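Nitrite reductase (Hyphomicrobium denitrificans, PDB 2DV6) probably catalyses the one-electron reduction of nitrite to nitric oxide, a step of denitrification, using copper centres held in cupredoxin-type domains. Local coordinates at residues 169-173 against 214-219; 207-213 against 236-242. All coordinates share one frame; numbering follows the deposited sequence.

Interaction 1: 169-173 against 214-219. With CU (copper (II) ion), chain G.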
loop_
_atom_site.group_PDB
_atom_site.type_symbol
_atom_site.label_atom_id
_atom_site.label_comp_id
_atom_site.label_asym_id
_atom_site.label_seq_id
_atom_site.Cartn_x
_atom_site.Cartn_y
_atom_site.Cartn_z
ATOM N N GLU A 169 -39.862 -24.050 -15.904
ATOM C CA GLU A 169 -39.279 -23.075 -16.799
ATOM C C GLU A 169 -38.071 -22.474 -16.074
ATOM O O GLU A 169 -38.168 -22.215 -14.857
ATOM C CB GLU A 169 -40.297 -21.985 -17.052
ATOM C CG GLU A 169 -39.890 -21.063 -18.124
ATOM C CD GLU A 169 -40.806 -19.832 -18.212
ATOM O OE1 GLU A 169 -40.616 -19.068 -19.169
ATOM O OE2 GLU A 169 -41.696 -19.636 -17.340
ATOM N N THR A 170 -36.962 -22.258 -16.783
ATOM C CA THR A 170 -35.776 -21.616 -16.191
ATOM C C THR A 170 -35.708 -20.175 -16.667
ATOM O O THR A 170 -35.691 -19.904 -17.869
ATOM C CB THR A 170 -34.472 -22.384 -16.470
ATOM O OG1 THR A 170 -34.293 -22.547 -17.890
ATOM C CG2 THR A 170 -34.561 -23.767 -15.830
ATOM N N VAL A 171 -35.783 -19.247 -15.711
ATOM C CA VAL A 171 -35.780 -17.824 -16.030
ATOM C C VAL A 171 -34.739 -17.049 -15.219
ATOM O O VAL A 171 -34.664 -17.202 -14.008
ATOM C CB VAL A 171 -37.252 -17.154 -16.021
ATOM C CG1 VAL A 171 -38.299 -18.067 -15.553
ATOM C CG2 VAL A 171 -37.324 -15.884 -15.241
ATOM N N GLU A 172 -33.968 -16.218 -15.928
ATOM C CA GLU A 172 -33.038 -15.254 -15.357
ATOM C C GLU A 172 -33.737 -13.893 -15.232
ATOM O O GLU A 172 -34.253 -13.356 -16.202
ATOM C CB GLU A 172 -31.758 -15.168 -16.212
ATOM C CG GLU A 172 -31.161 -16.584 -16.519
ATOM C CD GLU A 172 -30.116 -16.584 -17.630
ATOM O OE1 GLU A 172 -29.633 -17.668 -17.976
ATOM O OE2 GLU A 172 -29.749 -15.508 -18.150
ATOM N N VAL A 173 -33.769 -13.346 -14.017
ATOM C CA VAL A 173 -34.589 -12.193 -13.752
ATOM C C VAL A 173 -33.903 -11.282 -12.726
ATOM O O VAL A 173 -33.313 -11.760 -11.751
ATOM C CB VAL A 173 -35.999 -12.645 -13.238
ATOM C CG1 VAL A 173 -35.898 -13.528 -12.009
ATOM C CG2 VAL A 173 -36.896 -11.459 -12.970
ATOM N N ASP A 214 -34.893 -15.542 -23.483
ATOM C CA ASP A 214 -34.001 -14.446 -23.057
ATOM C C ASP A 214 -32.891 -14.882 -22.081
ATOM O O ASP A 214 -32.099 -14.070 -21.652
ATOM C CB ASP A 214 -34.833 -13.273 -22.495
ATOM C CG ASP A 214 -35.832 -12.726 -23.533
ATOM O OD1 ASP A 214 -35.550 -12.843 -24.735
ATOM O OD2 ASP A 214 -36.880 -12.172 -23.174
ATOM N N SER A 215 -32.835 -16.164 -21.743
ATOM C CA SER A 215 -31.798 -16.650 -20.855
ATOM C C SER A 215 -30.456 -16.552 -21.592
ATOM O O SER A 215 -30.394 -16.845 -22.773
ATOM C CB SER A 215 -32.072 -18.080 -20.405
ATOM O OG SER A 215 -33.167 -18.123 -19.496
ATOM N N LEU A 216 -29.399 -16.120 -20.904
ATOM C CA LEU A 216 -28.054 -16.177 -21.479
ATOM C C LEU A 216 -27.480 -17.578 -21.389
ATOM O O LEU A 216 -26.632 -17.961 -22.203
ATOM C CB LEU A 216 -27.091 -15.219 -20.770
ATOM C CG LEU A 216 -27.397 -13.717 -20.815
ATOM C CD1 LEU A 216 -26.255 -12.906 -20.207
ATOM C CD2 LEU A 216 -27.656 -13.257 -22.238
ATOM N N MET A 217 -27.898 -18.326 -20.370
ATOM C CA MET A 217 -27.173 -19.538 -19.997
ATOM C C MET A 217 -28.008 -20.738 -20.386
ATOM O O MET A 217 -29.235 -20.662 -20.394
ATOM C CB MET A 217 -26.922 -19.591 -18.467
ATOM C CG MET A 217 -26.246 -18.361 -17.897
ATOM S SD MET A 217 -24.681 -18.062 -18.752
ATOM C CE MET A 217 -24.118 -16.553 -17.904
ATOM N N VAL A 218 -27.357 -21.860 -20.635
ATOM C CA VAL A 218 -28.096 -23.101 -20.536
ATOM C C VAL A 218 -28.453 -23.451 -19.089
ATOM O O VAL A 218 -27.723 -23.063 -18.152
ATOM C CB VAL A 218 -27.521 -24.296 -21.381
ATOM C CG1 VAL A 218 -26.452 -23.869 -22.374
ATOM C CG2 VAL A 218 -27.235 -25.582 -20.581
ATOM N N HIS A 219 -29.600 -24.116 -18.906
ATOM C CA HIS A 219 -30.043 -24.561 -17.586
ATOM C C HIS A 219 -30.537 -26.019 -17.698
ATOM O O HIS A 219 -30.767 -26.512 -18.798
ATOM C CB HIS A 219 -31.113 -23.641 -16.972
ATOM C CG HIS A 219 -30.676 -22.210 -16.807
ATOM N ND1 HIS A 219 -29.862 -21.782 -15.773
ATOM C CD2 HIS A 219 -30.948 -21.111 -17.546
ATOM C CE1 HIS A 219 -29.654 -20.478 -15.885
ATOM N NE2 HIS A 219 -30.291 -20.048 -16.963
HETATM CU CU CU G . -29.155 -23.192 -14.329
HETATM O O HOH W 1 -30.986 -13.163 -19.223
HETATM O O HOH W 2 -34.659 -15.857 -18.678
HETATM O O HOH W 3 -33.585 -13.072 -18.872
#

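Interaction 2: 207-213 against 236-242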
loop_
_atom_site.group_PDB
_atom_site.type_symbol
_atom_site.label_atom_id
_atom_site.label_comp_id
_atom_site.label_asym_id
_atom_site.label_seq_id
_atom_site.Cartn_x
_atom_site.Cartn_y
_atom_site.Cartn_z
ATOM N N LEU A 207 -41.033 -34.938 -17.111
ATOM C CA LEU A 207 -40.625 -33.556 -16.907
ATOM C C LEU A 207 -40.492 -32.807 -18.226
ATOM O O LEU A 207 -39.770 -33.235 -19.117
ATOM C CB LEU A 207 -39.297 -33.516 -16.135
ATOM C CG LEU A 207 -38.897 -32.043 -15.986
ATOM C CD1 LEU A 207 -39.375 -31.481 -14.658
ATOM C CD2 LEU A 207 -37.460 -31.872 -16.188
ATOM N N HIS A 208 -41.172 -31.672 -18.351
ATOM C CA HIS A 208 -40.900 -30.761 -19.456
ATOM C C HIS A 208 -40.200 -29.526 -18.936
ATOM O O HIS A 208 -40.795 -28.701 -18.222
ATOM C CB HIS A 208 -42.185 -30.383 -20.217
ATOM C CG HIS A 208 -42.889 -31.567 -20.805
ATOM N ND1 HIS A 208 -43.013 -31.760 -22.162
ATOM C CD2 HIS A 208 -43.465 -32.640 -20.217
ATOM C CE1 HIS A 208 -43.651 -32.895 -22.387
ATOM N NE2 HIS A 208 -43.940 -33.448 -21.224
ATOM N N LEU A 209 -38.939 -29.406 -19.318
ATOM C CA LEU A 209 -38.121 -28.266 -18.930
ATOM C C LEU A 209 -37.955 -27.304 -20.082
ATOM O O LEU A 209 -37.326 -27.658 -21.098
ATOM C CB LEU A 209 -36.735 -28.715 -18.420
ATOM C CG LEU A 209 -35.897 -27.607 -17.692
ATOM C CD1 LEU A 209 -34.691 -28.220 -17.026
ATOM C CD2 LEU A 209 -35.387 -26.579 -18.645
ATOM N N LYS A 210 -38.485 -26.091 -19.923
ATOM C CA LYS A 210 -38.300 -25.023 -20.916
ATOM C C LYS A 210 -37.296 -23.964 -20.439
ATOM O O LYS A 210 -37.367 -23.501 -19.296
ATOM C CB LYS A 210 -39.632 -24.347 -21.242
ATOM C CG LYS A 210 -40.671 -25.278 -21.921
ATOM C CD LYS A 210 -41.833 -24.461 -22.539
ATOM C CE LYS A 210 -42.861 -25.342 -23.254
ATOM N NZ LYS A 210 -43.646 -26.181 -22.275
ATOM N N ASN A 211 -36.341 -23.602 -21.286
ATOM C CA ASN A 211 -35.402 -22.556 -20.931
ATOM C C ASN A 211 -35.861 -21.307 -21.660
ATOM O O ASN A 211 -35.911 -21.283 -22.875
ATOM C CB ASN A 211 -33.963 -22.964 -21.257
ATOM C CG ASN A 211 -32.932 -21.986 -20.734
ATOM O OD1 ASN A 211 -33.254 -21.018 -20.010
ATOM N ND2 ASN A 211 -31.674 -22.220 -21.084
ATOM N N HIS A 212 -36.260 -20.282 -20.910
ATOM C CA HIS A 212 -36.790 -19.058 -21.529
ATOM C C HIS A 212 -35.847 -18.538 -22.596
ATOM O O HIS A 212 -34.630 -18.644 -22.459
ATOM C CB HIS A 212 -37.030 -17.980 -20.489
ATOM C CG HIS A 212 -37.728 -16.770 -21.034
ATOM N ND1 HIS A 212 -39.072 -16.521 -20.812
ATOM C CD2 HIS A 212 -37.274 -15.740 -21.786
ATOM C CE1 HIS A 212 -39.411 -15.394 -21.412
ATOM N NE2 HIS A 212 -38.344 -14.903 -22.015
ATOM N N LYS A 213 -36.396 -17.961 -23.662
ATOM C CA LYS A 213 -35.563 -17.507 -24.780
ATOM C C LYS A 213 -34.601 -16.346 -24.514
ATOM O O LYS A 213 -33.604 -16.197 -25.239
ATOM C CB LYS A 213 -36.425 -17.196 -25.999
ATOM C CG LYS A 213 -37.320 -16.011 -25.839
ATOM C CD LYS A 213 -37.865 -15.738 -27.232
ATOM C CE LYS A 213 -39.004 -14.798 -27.237
ATOM N NZ LYS A 213 -39.280 -14.579 -28.702
ATOM N N THR A 236 -31.284 -33.098 -19.507
ATOM C CA THR A 236 -31.977 -31.807 -19.397
ATOM C C THR A 236 -31.134 -30.564 -19.623
ATOM O O THR A 236 -31.571 -29.486 -19.239
ATOM C CB THR A 236 -32.762 -31.664 -18.049
ATOM O OG1 THR A 236 -31.888 -31.892 -16.945
ATOM C CG2 THR A 236 -33.946 -32.658 -17.964
ATOM N N GLN A 237 -29.949 -30.680 -20.237
ATOM C CA GLN A 237 -29.168 -29.479 -20.601
ATOM C C GLN A 237 -29.944 -28.752 -21.684
ATOM O O GLN A 237 -30.027 -29.254 -22.796
ATOM C CB GLN A 237 -27.759 -29.847 -21.094
ATOM C CG GLN A 237 -26.900 -30.615 -20.039
ATOM C CD GLN A 237 -26.749 -29.812 -18.722
ATOM O OE1 GLN A 237 -26.980 -30.340 -17.602
ATOM N NE2 GLN A 237 -26.415 -28.539 -18.852
ATOM N N THR A 238 -30.541 -27.600 -21.355
ATOM C CA THR A 238 -31.541 -26.953 -22.227
ATOM C C THR A 238 -31.079 -25.571 -22.672
ATOM O O THR A 238 -30.804 -24.706 -21.832
ATOM C CB THR A 238 -32.907 -26.870 -21.492
ATOM O OG1 THR A 238 -33.197 -28.142 -20.904
ATOM C CG2 THR A 238 -34.036 -26.518 -22.414
ATOM N N ASP A 239 -30.952 -25.380 -23.991
ATOM C CA ASP A 239 -30.570 -24.092 -24.557
ATOM C C ASP A 239 -31.686 -23.038 -24.392
ATOM O O ASP A 239 -32.866 -23.382 -24.360
ATOM C CB ASP A 239 -30.298 -24.230 -26.054
ATOM C CG ASP A 239 -29.059 -25.077 -26.379
ATOM O OD1 ASP A 239 -28.980 -25.510 -27.553
ATOM O OD2 ASP A 239 -28.157 -25.309 -25.523
ATOM N N PRO A 240 -31.317 -21.742 -24.309
ATOM C CA PRO A 240 -32.329 -20.668 -24.323
ATOM C C PRO A 240 -33.335 -20.827 -25.499
ATOM O O PRO A 240 -32.930 -21.020 -26.629
ATOM C CB PRO A 240 -31.487 -19.394 -24.511
ATOM C CG PRO A 240 -30.116 -19.770 -23.865
ATOM C CD PRO A 240 -29.932 -21.235 -24.181
ATOM N N GLY A 241 -34.621 -20.769 -25.206
ATOM C CA GLY A 241 -35.654 -20.885 -26.231
ATOM C C GLY A 241 -36.121 -22.308 -26.495
ATOM O O GLY A 241 -37.025 -22.519 -27.286
ATOM N N GLU A 242 -35.485 -23.296 -25.855
ATOM C CA GLU A 242 -35.708 -24.714 -26.185
ATOM C C GLU A 242 -36.381 -25.469 -25.036
ATOM O O GLU A 242 -36.612 -24.909 -23.940
ATOM C CB GLU A 242 -34.382 -25.369 -26.604
ATOM C CG GLU A 242 -33.717 -24.729 -27.847
ATOM C CD GLU A 242 -34.624 -24.807 -29.098
ATOM O OE1 GLU A 242 -34.645 -23.823 -29.861
ATOM O OE2 GLU A 242 -35.345 -25.839 -29.295
HETATM O O HOH W 4 -38.322 -22.319 -23.907
#

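Interaction 1: 169-173 against 214-219
Glu-172 meets the imidazole of His-219 at its edge, and the two flat groups are nearly perpendicular, the carboxylate and ring planes 80° apart. The ring is engaged at both nitrogens: ND1 of His-219 binds the copper ion at 2.1 Å, while NE2 of His-219 donates to OE1 of Glu-172 at 2.7 Å, a bond lying close to the ring plane. OE1 accepts this bond on its anti lone pair, the side away from OE2; the syn lone pair of OE1 receives the backbone N of Met-217, 3.0 Å from Glu-172 OE1. The second oxygen is gripped as well, since the backbone N of Leu-216 reaches OE2 of Glu-172 at 2.8 Å from above the carboxylate plane. Beyond CG the glutamate runs extended (chi2 166°), which carries the carboxylate from the strand into the bend of the 214-219 loop. Thr-170, two residues earlier on the same side of the strand, lays its OG1 3.5 Å from CB of His-219, at the root of the ring. Water bridges the backbone N of Glu-172 to OG of Ser-215, whose hydroxyl also bonds to Asn-211. Cys-260, His-268 and Met-273 complete the copper site. With copper on one nitrogen and a carboxylate on the other, the imidazole's rotation is fixed, and the negative charge would probably make the histidine a more electron-rich ligand.

Interaction 2: 207-213 against 236-242
Asn-211, the last residue of its strand, turns its side chain into the 236-242 loop and can be followed outward atom by atom. Its CB sits 3.3 Å from the carbonyl O of Asp-239 and also rests against CG2 of Thr-238. A chi1 of -172° swings CG of Asn-211 away from its own N and over the loop backbone, 3.9 Å from CA of Pro-240. At the tip, ND2 of Asn-211 donates to the carbonyl O of Thr-238 at 2.7 Å, coming in above the carbonyl plane, and a second bond from ND2 goes to the backbone O of Met-217. OD1 of Asn-211 accepts from the hydroxyl of Ser-215. With an alanine here, the carbonyls of Thr-238 and Met-217 would probably lose their shared donor and the Ser-215 hydroxyl its acceptor. The backbone of Asn-211 is held too: its N donates to O of Glu-242 at 3.0 Å, and its O accepts from N of Gly-241 at 2.7 Å, while one water bridges the two carbonyl oxygens. Further back, CD2 of Leu-209 lies 3.5 Å from OG1 of Thr-238, which itself bonds to O of Thr-236. Asp-239 to Glu-242 form a type II beta turn, Gly-241 taking its third position at a positive phi (90°), where a side chain would jam against the preceding carbonyl O. This turn leads into strand 243-249, antiparallel to strand 204-211 and outermost, within this chain, in a cupredoxin sheet.

The two interactions lie 8 Å apart, centre to centre, within one cupredoxin domain, and both reach the same sheet, in which strands 163-178 and 204-211 are parallel neighbours. Their segments alternate along the chain: 169-173, 207-213, 214-219, then 236-242, so that the strand of interaction 2 passes directly into the copper-binding loop of interaction 1. They also touch, through a probable hydrogen bond between His-219 O and Thr-238 N and through packing of Pro-240 on Ser-215. The copper-ligand loop is thus bordered by strand 163-178 and by loop 236-242, consistent with a metal site whose geometry is supported by a second shell drawn from several parts of the fold.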